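Local coordinates for aldose 1-epimerase (Caenorhabditis elegans, PDB 1LUR), which probably catalyses the interconversion of the alpha and beta anomers of aldose sugars such as galactose, as a member of the galactose mutarotase family, at residues 25-30 / 122-127; 31-36 / 66-71; 110-115 / 141-146. One frame throughout, in Å; residues are numbered along the deposited sequence.

Contact 1 of 3, residues 25-30 / 122-127; sequences ATLLPF and VSFSVR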
loop_
_atom_site.group_PDB
_atom_site.type_symbol
_atom_site.label_atom_id
_atom_site.label_comp_id
_atom_site.label_asym_id
_atom_site.label_seq_id
_atom_site.Cartn_x
_atom_site.Cartn_y
_atom_site.Cartn_z
ATOM N N ALA A 25 5.008 -4.915 15.329
ATOM C CA ALA A 25 5.270 -4.396 13.995
ATOM C C ALA A 25 6.714 -3.924 13.936
ATOM O O ALA A 25 7.199 -3.273 14.859
ATOM C CB ALA A 25 4.333 -3.238 13.686
ATOM N N THR A 26 7.404 -4.267 12.858
ATOM C CA THR A 26 8.788 -3.859 12.703
ATOM C C THR A 26 8.881 -2.935 11.492
ATOM O O THR A 26 8.491 -3.309 10.389
ATOM C CB THR A 26 9.707 -5.068 12.499
ATOM O OG1 THR A 26 9.558 -5.968 13.605
ATOM C CG2 THR A 26 11.156 -4.619 12.421
ATOM N N LEU A 27 9.391 -1.729 11.714
ATOM C CA LEU A 27 9.533 -0.747 10.648
ATOM C C LEU A 27 10.994 -0.506 10.276
ATOM O O LEU A 27 11.906 -0.841 11.034
ATOM C CB LEU A 27 8.895 0.575 11.067
ATOM C CG LEU A 27 7.423 0.541 11.490
ATOM C CD1 LEU A 27 6.613 -0.196 10.431
ATOM C CD2 LEU A 27 7.278 -0.150 12.844
ATOM N N LEU A 28 11.199 0.090 9.106
ATOM C CA LEU A 28 12.534 0.390 8.607
ATOM C C LEU A 28 12.525 1.810 8.045
ATOM O O LEU A 28 11.694 2.145 7.200
ATOM C CB LEU A 28 12.915 -0.609 7.509
ATOM C CG LEU A 28 14.345 -0.600 6.963
ATOM C CD1 LEU A 28 15.330 -0.975 8.071
ATOM C CD2 LEU A 28 14.445 -1.595 5.813
ATOM N N PRO A 29 13.442 2.665 8.521
ATOM C CA PRO A 29 13.535 4.054 8.061
ATOM C C PRO A 29 13.595 4.149 6.543
ATOM O O PRO A 29 13.039 5.074 5.943
ATOM C CB PRO A 29 14.818 4.548 8.720
ATOM C CG PRO A 29 14.852 3.772 9.998
ATOM C CD PRO A 29 14.468 2.385 9.543
ATOM N N PHE A 30 14.273 3.188 5.921
ATOM C CA PHE A 30 14.393 3.182 4.470
ATOM C C PHE A 30 13.036 2.906 3.846
ATOM O O PHE A 30 12.456 1.833 4.030
ATOM C CB PHE A 30 15.391 2.121 4.011
ATOM C CG PHE A 30 15.567 2.072 2.525
ATOM C CD1 PHE A 30 16.184 3.121 1.850
ATOM C CD2 PHE A 30 15.093 0.991 1.794
ATOM C CE1 PHE A 30 16.324 3.093 0.464
ATOM C CE2 PHE A 30 15.226 0.952 0.408
ATOM C CZ PHE A 30 15.843 2.006 -0.258
ATOM N N VAL A 122 5.894 4.931 15.905
ATOM C CA VAL A 122 7.097 5.459 15.275
ATOM C C VAL A 122 6.673 6.346 14.110
ATOM O O VAL A 122 5.761 5.998 13.359
ATOM C CB VAL A 122 8.026 4.325 14.749
ATOM C CG1 VAL A 122 7.293 3.487 13.709
ATOM C CG2 VAL A 122 9.293 4.925 14.148
ATOM N N SER A 123 7.314 7.502 13.978
ATOM C CA SER A 123 6.990 8.421 12.897
ATOM C C SER A 123 8.231 8.693 12.064
ATOM O O SER A 123 9.333 8.820 12.597
ATOM C CB SER A 123 6.440 9.737 13.443
ATOM O OG SER A 123 5.239 9.538 14.171
ATOM N N PHE A 124 8.041 8.766 10.748
ATOM C CA PHE A 124 9.128 9.022 9.809
ATOM C C PHE A 124 8.792 10.277 9.025
ATOM O O PHE A 124 7.623 10.586 8.810
ATOM C CB PHE A 124 9.276 7.877 8.805
ATOM C CG PHE A 124 9.551 6.542 9.426
ATOM C CD1 PHE A 124 8.560 5.571 9.484
ATOM C CD2 PHE A 124 10.816 6.240 9.929
ATOM C CE1 PHE A 124 8.820 4.314 10.030
ATOM C CE2 PHE A 124 11.088 4.990 10.478
ATOM C CZ PHE A 124 10.086 4.024 10.528
ATOM N N SER A 125 9.816 11.002 8.592
ATOM C CA SER A 125 9.583 12.214 7.826
ATOM C C SER A 125 10.598 12.275 6.695
ATOM O O SER A 125 11.680 11.706 6.797
ATOM C CB SER A 125 9.713 13.450 8.715
ATOM O OG SER A 125 9.331 14.618 8.001
ATOM N N VAL A 126 10.230 12.943 5.608
ATOM C CA VAL A 126 11.112 13.074 4.457
ATOM C C VAL A 126 10.622 14.204 3.564
ATOM O O VAL A 126 9.433 14.527 3.551
ATOM C CB VAL A 126 11.161 11.765 3.634
ATOM C CG1 VAL A 126 9.847 11.558 2.888
ATOM C CG2 VAL A 126 12.336 11.805 2.664
ATOM N N ARG A 127 11.543 14.815 2.830
ATOM C CA ARG A 127 11.196 15.905 1.937
ATOM C C ARG A 127 11.495 15.483 0.513
ATOM O O ARG A 127 12.422 14.713 0.267
ATOM C CB ARG A 127 12.011 17.159 2.267
ATOM C CG ARG A 127 11.689 17.789 3.599
ATOM C CD ARG A 127 12.684 18.905 3.906
ATOM N NE ARG A 127 12.329 19.637 5.114
ATOM C CZ ARG A 127 11.328 20.506 5.193
ATOM N NH1 ARG A 127 10.577 20.764 4.127
ATOM N NH2 ARG A 127 11.072 21.108 6.347
#

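Contact 2 of 3, residues 31-36 / 66-71; sequences GATLAK and IGKTVG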
loop_
_atom_site.group_PDB
_atom_site.type_symbol
_atom_site.label_atom_id
_atom_site.label_comp_id
_atom_site.label_asym_id
_atom_site.label_seq_id
_atom_site.Cartn_x
_atom_site.Cartn_y
_atom_site.Cartn_z
ATOM N N GLY A 31 12.534 3.889 3.108
ATOM C CA GLY A 31 11.246 3.748 2.461
ATOM C C GLY A 31 10.096 3.709 3.454
ATOM O O GLY A 31 8.982 3.344 3.078
ATOM N N ALA A 32 10.357 4.093 4.705
ATOM C CA ALA A 32 9.326 4.092 5.752
ATOM C C ALA A 32 8.525 2.809 5.564
ATOM O O ALA A 32 7.293 2.823 5.485
ATOM C CB ALA A 32 8.424 5.313 5.603
ATOM N N THR A 33 9.261 1.706 5.505
ATOM C CA THR A 33 8.731 0.362 5.311
ATOM C C THR A 33 8.221 -0.466 6.487
ATOM O O THR A 33 8.793 -0.450 7.575
ATOM C CB THR A 33 9.799 -0.510 4.608
ATOM O OG1 THR A 33 10.233 0.139 3.408
ATOM C CG2 THR A 33 9.239 -1.889 4.274
ATOM N N LEU A 34 7.148 -1.211 6.234
ATOM C CA LEU A 34 6.548 -2.080 7.237
ATOM C C LEU A 34 7.276 -3.387 6.945
ATOM O O LEU A 34 6.916 -4.113 6.016
ATOM C CB LEU A 34 5.047 -2.255 6.997
ATOM C CG LEU A 34 4.350 -3.292 7.890
ATOM C CD1 LEU A 34 4.620 -2.981 9.362
ATOM C CD2 LEU A 34 2.848 -3.293 7.602
ATOM N N ALA A 35 8.317 -3.666 7.726
ATOM C CA ALA A 35 9.122 -4.876 7.561
ATOM C C ALA A 35 8.460 -6.174 8.018
ATOM O O ALA A 35 8.484 -7.176 7.301
ATOM C CB ALA A 35 10.453 -4.703 8.279
ATOM N N LYS A 36 7.890 -6.167 9.218
ATOM C CA LYS A 36 7.233 -7.357 9.747
ATOM C C LYS A 36 6.002 -6.969 10.542
ATOM O O LYS A 36 5.859 -5.822 10.964
ATOM C CB LYS A 36 8.158 -8.116 10.700
ATOM C CG LYS A 36 9.577 -8.350 10.230
ATOM C CD LYS A 36 10.435 -8.833 11.403
ATOM C CE LYS A 36 9.780 -10.010 12.126
ATOM N NZ LYS A 36 10.562 -10.456 13.314
ATOM N N ILE A 66 8.050 -4.086 -1.539
ATOM C CA ILE A 66 7.522 -4.848 -0.414
ATOM C C ILE A 66 7.434 -4.049 0.895
ATOM O O ILE A 66 8.450 -3.681 1.480
ATOM C CB ILE A 66 8.367 -6.131 -0.183
ATOM C CG1 ILE A 66 8.326 -7.005 -1.442
ATOM C CG2 ILE A 66 7.818 -6.923 1.004
ATOM C CD1 ILE A 66 9.121 -8.290 -1.326
ATOM N N GLY A 67 6.203 -3.770 1.323
ATOM C CA GLY A 67 5.965 -3.027 2.554
ATOM C C GLY A 67 6.330 -1.553 2.605
ATOM O O GLY A 67 6.162 -0.900 3.637
ATOM N N LYS A 68 6.807 -1.009 1.497
ATOM C CA LYS A 68 7.188 0.396 1.457
ATOM C C LYS A 68 6.049 1.409 1.483
ATOM O O LYS A 68 4.883 1.088 1.222
ATOM C CB LYS A 68 7.989 0.688 0.182
ATOM C CG LYS A 68 9.254 -0.108 -0.034
ATOM C CD LYS A 68 9.852 0.275 -1.389
ATOM C CE LYS A 68 11.178 -0.429 -1.665
ATOM N NZ LYS A 68 12.285 0.073 -0.806
ATOM N N THR A 69 6.413 2.642 1.822
ATOM C CA THR A 69 5.461 3.743 1.857
ATOM C C THR A 69 5.786 4.267 0.453
ATOM O O THR A 69 6.924 4.669 0.196
ATOM C CB THR A 69 5.835 4.855 2.841
ATOM O OG1 THR A 69 5.492 4.465 4.173
ATOM C CG2 THR A 69 5.084 6.140 2.479
ATOM N N VAL A 70 4.806 4.249 -0.446
ATOM C CA VAL A 70 5.008 4.710 -1.813
ATOM C C VAL A 70 4.539 6.133 -2.096
ATOM O O VAL A 70 3.490 6.558 -1.618
ATOM C CB VAL A 70 4.304 3.758 -2.813
ATOM C CG1 VAL A 70 4.441 4.293 -4.225
ATOM C CG2 VAL A 70 4.902 2.360 -2.706
ATOM N N GLY A 71 5.340 6.849 -2.883
ATOM C CA GLY A 71 5.044 8.226 -3.260
ATOM C C GLY A 71 6.128 8.720 -4.211
ATOM O O GLY A 71 7.070 7.968 -4.478
HETATM O O HOH W 1 11.936 -1.005 1.592
#

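Contact 3 of 3, residues 110-115 / 141-146; sequences RKWEVV and IDVTYT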
loop_
_atom_site.group_PDB
_atom_site.type_symbol
_atom_site.label_atom_id
_atom_site.label_comp_id
_atom_site.label_asym_id
_atom_site.label_seq_id
_atom_site.Cartn_x
_atom_site.Cartn_y
_atom_site.Cartn_z
ATOM N N ARG A 110 13.866 6.034 -0.596
ATOM C CA ARG A 110 14.667 6.998 0.142
ATOM C C ARG A 110 14.703 6.730 1.641
ATOM O O ARG A 110 13.818 6.080 2.188
ATOM C CB ARG A 110 14.156 8.405 -0.145
ATOM C CG ARG A 110 14.244 8.755 -1.628
ATOM C CD ARG A 110 13.768 10.152 -1.880
ATOM N NE ARG A 110 14.538 11.104 -1.091
ATOM C CZ ARG A 110 14.203 12.377 -0.931
ATOM N NH1 ARG A 110 13.108 12.852 -1.511
ATOM N NH2 ARG A 110 14.959 13.171 -0.182
ATOM N N LYS A 111 15.751 7.224 2.290
ATOM C CA LYS A 111 15.928 7.051 3.722
ATOM C C LYS A 111 15.185 8.150 4.473
ATOM O O LYS A 111 15.555 9.325 4.408
ATOM C CB LYS A 111 17.421 7.093 4.068
ATOM C CG LYS A 111 18.285 6.187 3.191
ATOM C CD LYS A 111 19.738 6.154 3.663
ATOM C CE LYS A 111 19.878 5.341 4.939
ATOM N NZ LYS A 111 19.450 3.930 4.711
ATOM N N TRP A 112 14.127 7.763 5.180
ATOM C CA TRP A 112 13.329 8.714 5.944
ATOM C C TRP A 112 13.949 8.963 7.316
ATOM O O TRP A 112 14.646 8.103 7.850
ATOM C CB TRP A 112 11.919 8.171 6.158
ATOM C CG TRP A 112 11.110 7.988 4.922
ATOM C CD1 TRP A 112 11.443 7.258 3.815
ATOM C CD2 TRP A 112 9.790 8.487 4.696
ATOM N NE1 TRP A 112 10.399 7.270 2.910
ATOM C CE2 TRP A 112 9.373 8.015 3.430
ATOM C CE3 TRP A 112 8.914 9.283 5.443
ATOM C CZ2 TRP A 112 8.117 8.314 2.898
ATOM C CZ3 TRP A 112 7.661 9.580 4.910
ATOM C CH2 TRP A 112 7.278 9.094 3.651
ATOM N N GLU A 113 13.674 10.133 7.882
ATOM C CA GLU A 113 14.195 10.498 9.198
ATOM C C GLU A 113 13.232 9.986 10.267
ATOM O O GLU A 113 12.025 9.930 10.044
ATOM C CB GLU A 113 14.297 12.020 9.331
ATOM C CG GLU A 113 15.332 12.670 8.432
ATOM C CD GLU A 113 16.743 12.467 8.941
ATOM O OE1 GLU A 113 17.053 12.980 10.037
ATOM O OE2 GLU A 113 17.542 11.795 8.252
ATOM N N VAL A 114 13.768 9.594 11.415
ATOM C CA VAL A 114 12.933 9.104 12.498
ATOM C C VAL A 114 12.673 10.334 13.351
ATOM O O VAL A 114 13.588 10.849 13.989
ATOM C CB VAL A 114 13.655 8.048 13.344
ATOM C CG1 VAL A 114 12.829 7.731 14.580
ATOM C CG2 VAL A 114 13.882 6.793 12.524
ATOM N N VAL A 115 11.439 10.820 13.347
ATOM C CA VAL A 115 11.111 12.001 14.133
ATOM C C VAL A 115 10.468 11.689 15.477
ATOM O O VAL A 115 10.364 12.564 16.335
ATOM C CB VAL A 115 10.195 12.958 13.350
ATOM C CG1 VAL A 115 10.987 13.636 12.245
ATOM C CG2 VAL A 115 9.018 12.194 12.765
ATOM N N ILE A 141 6.787 15.115 3.916
ATOM C CA ILE A 141 5.911 14.010 4.260
ATOM C C ILE A 141 6.256 13.325 5.571
ATOM O O ILE A 141 7.422 13.042 5.847
ATOM C CB ILE A 141 5.915 12.932 3.137
ATOM C CG1 ILE A 141 5.511 13.558 1.800
ATOM C CG2 ILE A 141 4.926 11.823 3.457
ATOM C CD1 ILE A 141 6.680 13.933 0.921
ATOM N N ASP A 142 5.223 13.059 6.368
ATOM C CA ASP A 142 5.375 12.399 7.654
ATOM C C ASP A 142 4.425 11.209 7.704
ATOM O O ASP A 142 3.232 11.346 7.437
ATOM C CB ASP A 142 5.067 13.374 8.794
ATOM C CG ASP A 142 6.228 14.304 9.092
ATOM O OD1 ASP A 142 6.691 15.011 8.168
ATOM O OD2 ASP A 142 6.685 14.323 10.257
ATOM N N VAL A 143 4.972 10.042 8.029
ATOM C CA VAL A 143 4.192 8.816 8.119
ATOM C C VAL A 143 4.365 8.200 9.501
ATOM O O VAL A 143 5.489 8.072 9.998
ATOM C CB VAL A 143 4.647 7.796 7.056
ATOM C CG1 VAL A 143 4.106 6.412 7.386
ATOM C CG2 VAL A 143 4.162 8.243 5.683
ATOM N N THR A 144 3.250 7.813 10.114
ATOM C CA THR A 144 3.298 7.212 11.440
ATOM C C THR A 144 2.649 5.841 11.484
ATOM O O THR A 144 1.617 5.608 10.851
ATOM C CB THR A 144 2.583 8.106 12.488
ATOM O OG1 THR A 144 3.171 9.413 12.494
ATOM C CG2 THR A 144 2.708 7.490 13.893
ATOM N N TYR A 145 3.287 4.927 12.211
ATOM C CA TYR A 145 2.787 3.574 12.372
ATOM C C TYR A 145 2.537 3.467 13.870
ATOM O O TYR A 145 3.428 3.768 14.671
ATOM C CB TYR A 145 3.819 2.525 11.977
ATOM C CG TYR A 145 4.067 2.390 10.499
ATOM C CD1 TYR A 145 5.094 3.105 9.878
ATOM C CD2 TYR A 145 3.328 1.491 9.730
ATOM C CE1 TYR A 145 5.390 2.916 8.529
ATOM C CE2 TYR A 145 3.615 1.295 8.375
ATOM C CZ TYR A 145 4.653 2.010 7.786
ATOM O OH TYR A 145 4.974 1.792 6.465
ATOM N N THR A 146 1.334 3.051 14.245
ATOM C CA THR A 146 0.986 2.915 15.651
ATOM C C THR A 146 0.161 1.656 15.883
ATOM O O THR A 146 -0.688 1.302 15.068
ATOM C CB THR A 146 0.157 4.131 16.121
ATOM O OG1 THR A 146 0.916 5.335 15.931
ATOM C CG2 THR A 146 -0.227 3.991 17.599
#

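Contact 1 of 3, residues 25-30 / 122-127
Leu27 and Pro29 meet Val122 and Phe124 in a wholly apolar contact, built from side-chain packing between two strands that belong to different sheets. The short strand segments run in nearly the same direction, 19° apart, with their axes 9.2 Å from each other at closest approach. That spacing is filled by side chains rather than by backbone pairing.

The aliphatic part lies between Leu27 and Val122, whose side chains slide past each other in opposite directions. Leu27 CG and CD2 both touch one methyl of the valine, with Leu27 CG 3.7 Å from Val122 CG1. That methyl stands between the backbone N and the carbonyl carbon of its own residue (chi1 60°), which sets it against both leucine carbons.

The aromatic part is the Phe124 ring. Leu27 CB comes in at its edge, close to the ring plane, and lies 3.7 Å from Phe124 CZ. Pro29 CA and CG both close on Phe124 CE2, at 3.6 and 4.0 Å. The ring thus fits against the chain where strand 24-28 gives way to the turn at Pro29.

Around this packing, Tyr145 of strand 138-147 touches Leu27, Val122 and Phe124 alike. Ile15 of strand 15-18 and Val114 of strand 113-118 also lie against Phe124, so the ring sits between the small four-stranded sheet and the large nine-stranded one.

Contact 2 of 3, residues 31-36 / 66-71
Thr69 turns its side chain toward Ala32, and Thr33 crosses Lys68 obliquely, so that two threonines on different chain segments make most of the side-chain contact. The directions of the touching backbone parts differ by 111°.

Thr69 OG1 stands beside its own backbone N (chi1 -79°) and donates to Ala32 O over 2.8 Å, approaching with a tilt of 29° from the carbonyl plane. The same hydroxyl rests 3.4 Å from Ala32 CB. The backbone N of the same Thr69 donates to Gly31 O, the carbonyl preceding Ala32, at 2.9 Å.

Thr33 splits its two branches. Its methyl, anti to the backbone N, packs on the peptide of Gly67, with Thr33 CG2 3.3 Å from Gly67 O; its hydroxyl lies over the start of the lysine chain, Thr33 OG1 being 3.6 Å from Lys68 CG. Gly67 O also accepts a hydrogen bond from Leu34 N at 2.8 Å and meets the CA-H of Thr33. Farther out, the lysine bends at its last torsion, and a water links its NZ to Thr33 OG1, donating to the hydroxyl and accepting from Lys68 NZ.

Outside partners complete these groups: Tyr145 OH also bonds to Ala32 O, Phe30 O to Thr33 OG1, and Gly108 O to Lys68 NZ. The buried ammonium group is therefore probably stabilised by neutral oxygens, the water and Gly108 O.

Contact 3 of 3, residues 110-115 / 141-146
In the nine-stranded antiparallel sheet, Trp112, just ahead of the edge strand 113-118, reaches past the intervening strand 121-129 to touch Ile141 and Val143 on strand 138-147. The far end of its six-membered ring does the touching. Trp112 CH2 lies 3.6 Å from Ile141 CG2 and 3.8 Å from Val143 CG2, while Trp112 CZ3 is 3.6 Å from the backbone oxygen Ile141 O. The two partners are two residues apart on the strand and point toward the same side. On the five-membered ring, NE1 is hydrogen-bonded to Leu107 O. An alanine here would probably leave a gap beside the Ile141 and Val143 methyls and deprive Leu107 O of its indole partner.

A second, looser touch joins Val115 of the edge strand to the carboxylate end of Asp142, whose CB points the other way from those of Ile141 and Val143; Val115 CG2 is 4.0 Å from Asp142 OD2. Asp142 OD1 is engaged by a salt bridge to Lys140 NZ and a hydrogen bond from Ser125 OG. A bulky residue leading into an edge strand and packing on the next strand but one is in keeping with the layered beta-sandwich of the galactose mutarotase family.

In the fold
Contacts 1 and 3 nearly coincide, their centres about 4 Å apart, and lie in one sheet, strand 121-129 of contact 1 running between the two strands of contact 3; Phe124 touches Trp112, and Ser123 OG is 2.7 Å from Thr144 OG1. Contact 2, its centre about 8 Å from that of contact 1, falls along the chain between the latter's segments. The two join through the hairpin of strands 24-28 and 33-40, where Leu28 N is 2.9 Å from Thr33 O and Ala35 with Lys36 forms a classic beta bulge facing Thr26. Contacts 2 and 3, centres about 10 Å apart, meet where Arg110 O is 2.7 Å from Gly31 N. Tyr145, on segment 141-146, reaches both contacts 1 and 2.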